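Leucyl aminopeptidase (Trypanosoma brucei brucei, PDB 5NTD) probably removes leucine and other residues from the amino ends of peptides as a manganese-dependent M17 aminopeptidase, and binds the inhibitor bestatin. Local coordinates at residues 161-166 with 212-217; 22-27 with 198-203. All coordinates share one frame; numbering follows the deposited sequence.

Interaction 1. Residues 161-166 with 212-217; sequences GKHNFS and LVDAPP
His163 and Asp214 meet nearly at a right angle, the imidazole pointing its ND1 edge at the carboxylate. ND1 donates its hydrogen to Asp214 OD2 over 2.6 Å, with the N-H...O angle close to straight at 167°. The acceptor lies almost in the ring plane and is approached on its syn side, although the ring and carboxylate planes are turned 32° apart. A carboxylate suits this buried place because it has oxygens for several donors. OD2 also takes a hydrogen from a water at 3.0 Å, and that water in turn accepts from the backbone N of Phe165, while OD1 receives the backbone N-H of Ala506. Three hydrogen bonds on its two oxygens should restrict rotation of the carboxylate. The nearby negative charge would be expected to polarise the imidazole.

Asp214 is the last helical residue of helix 196-214, which in this M17 enzyme runs from the N-terminal domain toward the catalytic domain, and Ala215 is where the chain leaves the helix. The His-carboxylate pair thus fastens the loop after helix 150-158 to that helix end; the side chain of Asp214 lies about 14 Å from the bound bestatin.

Phe165 fills the apolar half of the contact. Its CG stands anti to the backbone N (chi1 180°), and the ring extends past Asp214 in the opposite direction to that side chain, leaving the two CB atoms 3.9 Å apart. Ala215 sets its CA over the ring centre in a CH-pi contact, 4.1 Å from the centroid; a residue with so small a side chain lets the backbone come this near. Farther out, Phe165 CZ reaches CD of Pro216 at 3.4 Å, the two side chains crossing obliquely. His457 of a second subunit packs on Asp214.

Interaction 2. Residues 22-27 with 198-203; sequences YKTNVC and DLEAVA
Thr24 and Val26 lie against Ala203 and Glu200 on one side of helix 196-214, and the contact between them is one of van der Waals packing. Ala203 points its CB at the strand end, 4.1 Å from Thr24 OG1 and 4.5 Å from Val26 CB; the short methyl suits a place where the CA atoms of Thr24 and Ala203 are 6.6 Å apart. Thr24 turns its other branch to the helix backbone, CG2 resting 4.0 Å from Glu200 O. At the more open margin, Glu200 touches with both its chain and its tip: CG lies 3.5 Å from Val26 O, and OE2 lies 3.8 Å from Cys27 CB.

The polar bonds shape the turn and also tie it to the helix just beyond residue 203. Thr24 OG1, held anti to its own backbone N (chi1 -178°), accepts the N-H of Val26 at 3.0 Å and 159°, forming an ST turn that leads into strand 26-30. The same hydroxyl is hydrogen-bonded to Gln207 OE1, one turn farther along the helix from Ala203, an oxygen that Tyr22 OH also binds. Threonine thus offers a methyl for the helix and a hydroxyl shared by the turn and Gln207.

Strand 26-30 is the outermost strand of the six-stranded N-terminal sheet within this chain and pairs in parallel with strand 183-188, while helix 150-158 packs against both Val26 and Ala203.

How the interactions relate
Both interactions use helix 196-214, interaction 2 in its first half and interaction 1 at its C-terminal end, with centres 16 Å apart. Interaction 1 is wholly buried and lies near a second subunit; its chemistry is mixed, a His-carboxylate hydrogen bond and a bridging water beside aromatic packing. Interaction 2 is partly buried, touches no other chain, and relies on van der Waals packing of small side chains and the chain of Glu200, its polar bonds serving the turn and Gln207. The 161-166 loop and the 22-27 segment also meet directly, Asn164 CG lying 3.5 Å from Tyr22 CE1. Gln207 ties them further, since its backbone O accepts from Asn164 ND2 while its side chain binds the 22-27 segment.

Interaction 1. Residues 161-166 with 212-217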
loop_
_atom_site.group_PDB
_atom_site.type_symbol
_atom_site.label_atom_id
_atom_site.label_comp_id
_atom_site.label_asym_id
_atom_site.label_seq_id
_atom_site.Cartn_x
_atom_site.Cartn_y
_atom_site.Cartn_z
ATOM N N GLY G 161 -16.668 -20.680 -27.789
ATOM C CA GLY G 161 -17.091 -19.652 -28.716
ATOM C C GLY G 161 -17.723 -18.462 -28.033
ATOM O O GLY G 161 -17.545 -18.242 -26.840
ATOM N N LYS G 162 -18.448 -17.694 -28.824
ATOM C CA LYS G 162 -19.109 -16.491 -28.337
ATOM C C LYS G 162 -20.204 -16.866 -27.377
ATOM O O LYS G 162 -20.877 -17.853 -27.571
ATOM C CB LYS G 162 -19.631 -15.655 -29.492
ATOM C CG LYS G 162 -18.480 -14.905 -30.125
ATOM C CD LYS G 162 -18.637 -14.275 -31.490
ATOM C CE LYS G 162 -17.612 -13.169 -31.746
ATOM N NZ LYS G 162 -16.224 -13.550 -31.354
ATOM N N HIS G 163 -20.382 -16.049 -26.358
ATOM C CA HIS G 163 -21.316 -16.350 -25.283
ATOM C C HIS G 163 -22.735 -15.920 -25.619
ATOM O O HIS G 163 -22.968 -14.913 -26.280
ATOM C CB HIS G 163 -20.894 -15.689 -23.964
ATOM C CG HIS G 163 -19.620 -16.238 -23.404
ATOM N ND1 HIS G 163 -19.307 -16.187 -22.068
ATOM C CD2 HIS G 163 -18.609 -16.916 -23.999
ATOM C CE1 HIS G 163 -18.150 -16.779 -21.865
ATOM N NE2 HIS G 163 -17.712 -17.247 -23.017
ATOM N N ASN G 164 -23.693 -16.704 -25.154
ATOM C CA ASN G 164 -25.111 -16.399 -25.418
ATOM C C ASN G 164 -25.505 -15.089 -24.773
ATOM O O ASN G 164 -26.389 -14.395 -25.267
ATOM C CB ASN G 164 -26.042 -17.546 -25.026
ATOM C CG ASN G 164 -26.143 -17.751 -23.548
ATOM O OD1 ASN G 164 -26.862 -17.021 -22.860
ATOM N ND2 ASN G 164 -25.390 -18.733 -23.036
ATOM N N PHE G 165 -24.860 -14.760 -23.660
ATOM C CA PHE G 165 -25.067 -13.443 -23.071
ATOM C C PHE G 165 -24.255 -12.392 -23.841
ATOM O O PHE G 165 -23.049 -12.480 -23.944
ATOM C CB PHE G 165 -24.717 -13.357 -21.601
ATOM C CG PHE G 165 -24.937 -11.992 -21.063
ATOM C CD1 PHE G 165 -26.203 -11.586 -20.648
ATOM C CD2 PHE G 165 -23.905 -11.043 -21.101
ATOM C CE1 PHE G 165 -26.431 -10.298 -20.217
ATOM C CE2 PHE G 165 -24.136 -9.740 -20.676
ATOM C CZ PHE G 165 -25.393 -9.368 -20.249
ATOM N N SER G 166 -24.936 -11.364 -24.310
ATOM C CA SER G 166 -24.282 -10.227 -24.956
ATOM C C SER G 166 -25.090 -8.938 -24.874
ATOM O O SER G 166 -26.316 -8.948 -24.863
ATOM C CB SER G 166 -24.012 -10.514 -26.404
ATOM O OG SER G 166 -23.271 -9.459 -26.997
ATOM N N LEU G 212 -26.078 -16.856 -16.628
ATOM C CA LEU G 212 -26.378 -16.289 -15.306
ATOM C C LEU G 212 -25.108 -15.627 -14.702
ATOM O O LEU G 212 -25.164 -14.555 -14.117
ATOM C CB LEU G 212 -26.928 -17.339 -14.360
ATOM C CG LEU G 212 -28.289 -17.956 -14.753
ATOM C CD1 LEU G 212 -28.550 -19.176 -13.931
ATOM C CD2 LEU G 212 -29.428 -16.964 -14.579
ATOM N N VAL G 213 -23.986 -16.301 -14.878
ATOM C CA VAL G 213 -22.713 -15.848 -14.318
ATOM C C VAL G 213 -22.187 -14.607 -15.063
ATOM O O VAL G 213 -21.831 -13.607 -14.453
ATOM C CB VAL G 213 -21.689 -16.992 -14.286
ATOM C CG1 VAL G 213 -20.339 -16.495 -13.781
ATOM C CG2 VAL G 213 -22.193 -18.076 -13.363
ATOM N N ASP G 214 -22.220 -14.675 -16.383
ATOM C CA ASP G 214 -21.846 -13.534 -17.275
ATOM C C ASP G 214 -22.687 -12.290 -17.002
ATOM O O ASP G 214 -22.228 -11.179 -17.087
ATOM C CB ASP G 214 -22.040 -13.871 -18.758
ATOM C CG ASP G 214 -20.838 -14.566 -19.384
ATOM O OD1 ASP G 214 -19.710 -14.439 -18.867
ATOM O OD2 ASP G 214 -21.060 -15.289 -20.367
ATOM N N ALA G 215 -23.960 -12.498 -16.704
ATOM C CA ALA G 215 -24.911 -11.394 -16.601
ATOM C C ALA G 215 -24.437 -10.444 -15.527
ATOM O O ALA G 215 -24.073 -10.872 -14.430
ATOM C CB ALA G 215 -26.313 -11.899 -16.290
ATOM N N PRO G 216 -24.486 -9.142 -15.808
ATOM C CA PRO G 216 -24.116 -8.181 -14.783
ATOM C C PRO G 216 -25.182 -8.070 -13.724
ATOM O O PRO G 216 -26.312 -8.464 -13.941
ATOM C CB PRO G 216 -24.005 -6.887 -15.561
ATOM C CG PRO G 216 -25.018 -7.028 -16.641
ATOM C CD PRO G 216 -24.941 -8.478 -17.033
ATOM N N PRO G 217 -24.824 -7.549 -12.538
ATOM C CA PRO G 217 -25.765 -7.595 -11.421
ATOM C C PRO G 217 -26.928 -6.662 -11.605
ATOM O O PRO G 217 -27.876 -6.747 -10.865
ATOM C CB PRO G 217 -24.909 -7.175 -10.220
ATOM C CG PRO G 217 -23.498 -7.320 -10.650
ATOM C CD PRO G 217 -23.503 -7.061 -12.117
HETATM O O HOH W 1 -23.420 -16.478 -21.684
#

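Interaction 2. Residues 22-27 with 198-203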
loop_
_atom_site.group_PDB
_atom_site.type_symbol
_atom_site.label_atom_id
_atom_site.label_comp_id
_atom_site.label_asym_id
_atom_site.label_seq_id
_atom_site.Cartn_x
_atom_site.Cartn_y
_atom_site.Cartn_z
ATOM N N TYR G 22 -34.304 -20.142 -22.234
ATOM C CA TYR G 22 -33.024 -20.373 -22.899
ATOM C C TYR G 22 -32.984 -21.773 -23.521
ATOM O O TYR G 22 -33.294 -22.759 -22.877
ATOM C CB TYR G 22 -31.818 -20.172 -21.964
ATOM C CG TYR G 22 -30.551 -20.386 -22.737
ATOM C CD1 TYR G 22 -30.085 -19.432 -23.610
ATOM C CD2 TYR G 22 -29.882 -21.584 -22.664
ATOM C CE1 TYR G 22 -28.951 -19.661 -24.393
ATOM C CE2 TYR G 22 -28.773 -21.833 -23.456
ATOM C CZ TYR G 22 -28.315 -20.864 -24.325
ATOM O OH TYR G 22 -27.203 -21.103 -25.066
ATOM N N LYS G 23 -32.628 -21.813 -24.791
ATOM C CA LYS G 23 -32.407 -23.071 -25.523
ATOM C C LYS G 23 -30.983 -23.035 -26.108
ATOM O O LYS G 23 -30.493 -21.994 -26.547
ATOM C CB LYS G 23 -33.470 -23.398 -26.620
ATOM N N THR G 24 -30.329 -24.178 -26.106
ATOM C CA THR G 24 -28.949 -24.258 -26.566
ATOM C C THR G 24 -28.816 -24.143 -28.080
ATOM O O THR G 24 -29.721 -24.404 -28.807
ATOM C CB THR G 24 -28.257 -25.556 -26.155
ATOM O OG1 THR G 24 -26.878 -25.540 -26.597
ATOM C CG2 THR G 24 -28.964 -26.772 -26.758
ATOM N N ASN G 25 -27.653 -23.724 -28.509
ATOM C CA ASN G 25 -27.311 -23.621 -29.928
ATOM C C ASN G 25 -26.608 -24.886 -30.433
ATOM O O ASN G 25 -26.184 -24.951 -31.583
ATOM C CB ASN G 25 -26.326 -22.448 -30.148
ATOM C CG ASN G 25 -25.010 -22.685 -29.406
ATOM O OD1 ASN G 25 -25.044 -23.041 -28.244
ATOM N ND2 ASN G 25 -23.886 -22.535 -30.068
ATOM N N VAL G 26 -26.416 -25.855 -29.555
ATOM C CA VAL G 26 -25.644 -27.065 -29.899
ATOM C C VAL G 26 -26.569 -28.252 -30.109
ATOM O O VAL G 26 -27.485 -28.497 -29.328
ATOM C CB VAL G 26 -24.614 -27.421 -28.798
ATOM C CG1 VAL G 26 -23.672 -28.541 -29.244
ATOM C CG2 VAL G 26 -23.784 -26.200 -28.425
ATOM N N CYS G 27 -26.290 -29.005 -31.152
ATOM C CA CYS G 27 -26.921 -30.325 -31.342
ATOM C C CYS G 27 -25.843 -31.369 -31.622
ATOM O O CYS G 27 -24.688 -31.060 -31.836
ATOM C CB CYS G 27 -27.961 -30.322 -32.457
ATOM S SG CYS G 27 -27.282 -29.809 -34.042
ATOM N N ASP G 198 -30.265 -35.879 -24.513
ATOM C CA ASP G 198 -29.683 -35.803 -23.173
ATOM C C ASP G 198 -28.422 -34.898 -23.169
ATOM O O ASP G 198 -28.186 -34.124 -22.223
ATOM C CB ASP G 198 -29.315 -37.203 -22.651
ATOM C CG ASP G 198 -30.548 -38.050 -22.289
ATOM O OD1 ASP G 198 -31.678 -37.675 -22.677
ATOM O OD2 ASP G 198 -30.378 -39.027 -21.510
ATOM N N LEU G 199 -27.598 -35.056 -24.204
ATOM C CA LEU G 199 -26.416 -34.204 -24.366
ATOM C C LEU G 199 -26.841 -32.753 -24.558
ATOM O O LEU G 199 -26.224 -31.832 -24.014
ATOM C CB LEU G 199 -25.540 -34.645 -25.519
ATOM C CG LEU G 199 -24.854 -35.996 -25.298
ATOM C CD1 LEU G 199 -24.081 -36.406 -26.556
ATOM C CD2 LEU G 199 -23.911 -35.963 -24.106
ATOM N N GLU G 200 -27.923 -32.541 -25.278
ATOM C CA GLU G 200 -28.479 -31.169 -25.409
ATOM C C GLU G 200 -28.876 -30.562 -24.068
ATOM O O GLU G 200 -28.605 -29.395 -23.805
ATOM C CB GLU G 200 -29.699 -31.109 -26.309
ATOM C CG GLU G 200 -29.345 -31.071 -27.775
ATOM C CD GLU G 200 -30.559 -30.891 -28.654
ATOM O OE1 GLU G 200 -31.543 -30.226 -28.232
ATOM O OE2 GLU G 200 -30.516 -31.397 -29.790
ATOM N N ALA G 201 -29.489 -31.363 -23.234
ATOM C CA ALA G 201 -29.897 -30.902 -21.888
ATOM C C ALA G 201 -28.677 -30.466 -21.049
ATOM O O ALA G 201 -28.697 -29.426 -20.377
ATOM C CB ALA G 201 -30.666 -31.958 -21.151
ATOM N N VAL G 202 -27.615 -31.240 -21.148
ATOM C CA VAL G 202 -26.324 -30.910 -20.466
ATOM C C VAL G 202 -25.732 -29.600 -20.994
ATOM O O VAL G 202 -25.364 -28.718 -20.242
ATOM C CB VAL G 202 -25.282 -32.042 -20.634
ATOM C CG1 VAL G 202 -23.908 -31.628 -20.132
ATOM C CG2 VAL G 202 -25.752 -33.261 -19.873
ATOM N N ALA G 203 -25.655 -29.523 -22.310
ATOM C CA ALA G 203 -25.121 -28.324 -22.968
ATOM C C ALA G 203 -25.951 -27.105 -22.627
ATOM O O ALA G 203 -25.429 -26.011 -22.375
ATOM C CB ALA G 203 -25.081 -28.499 -24.455
#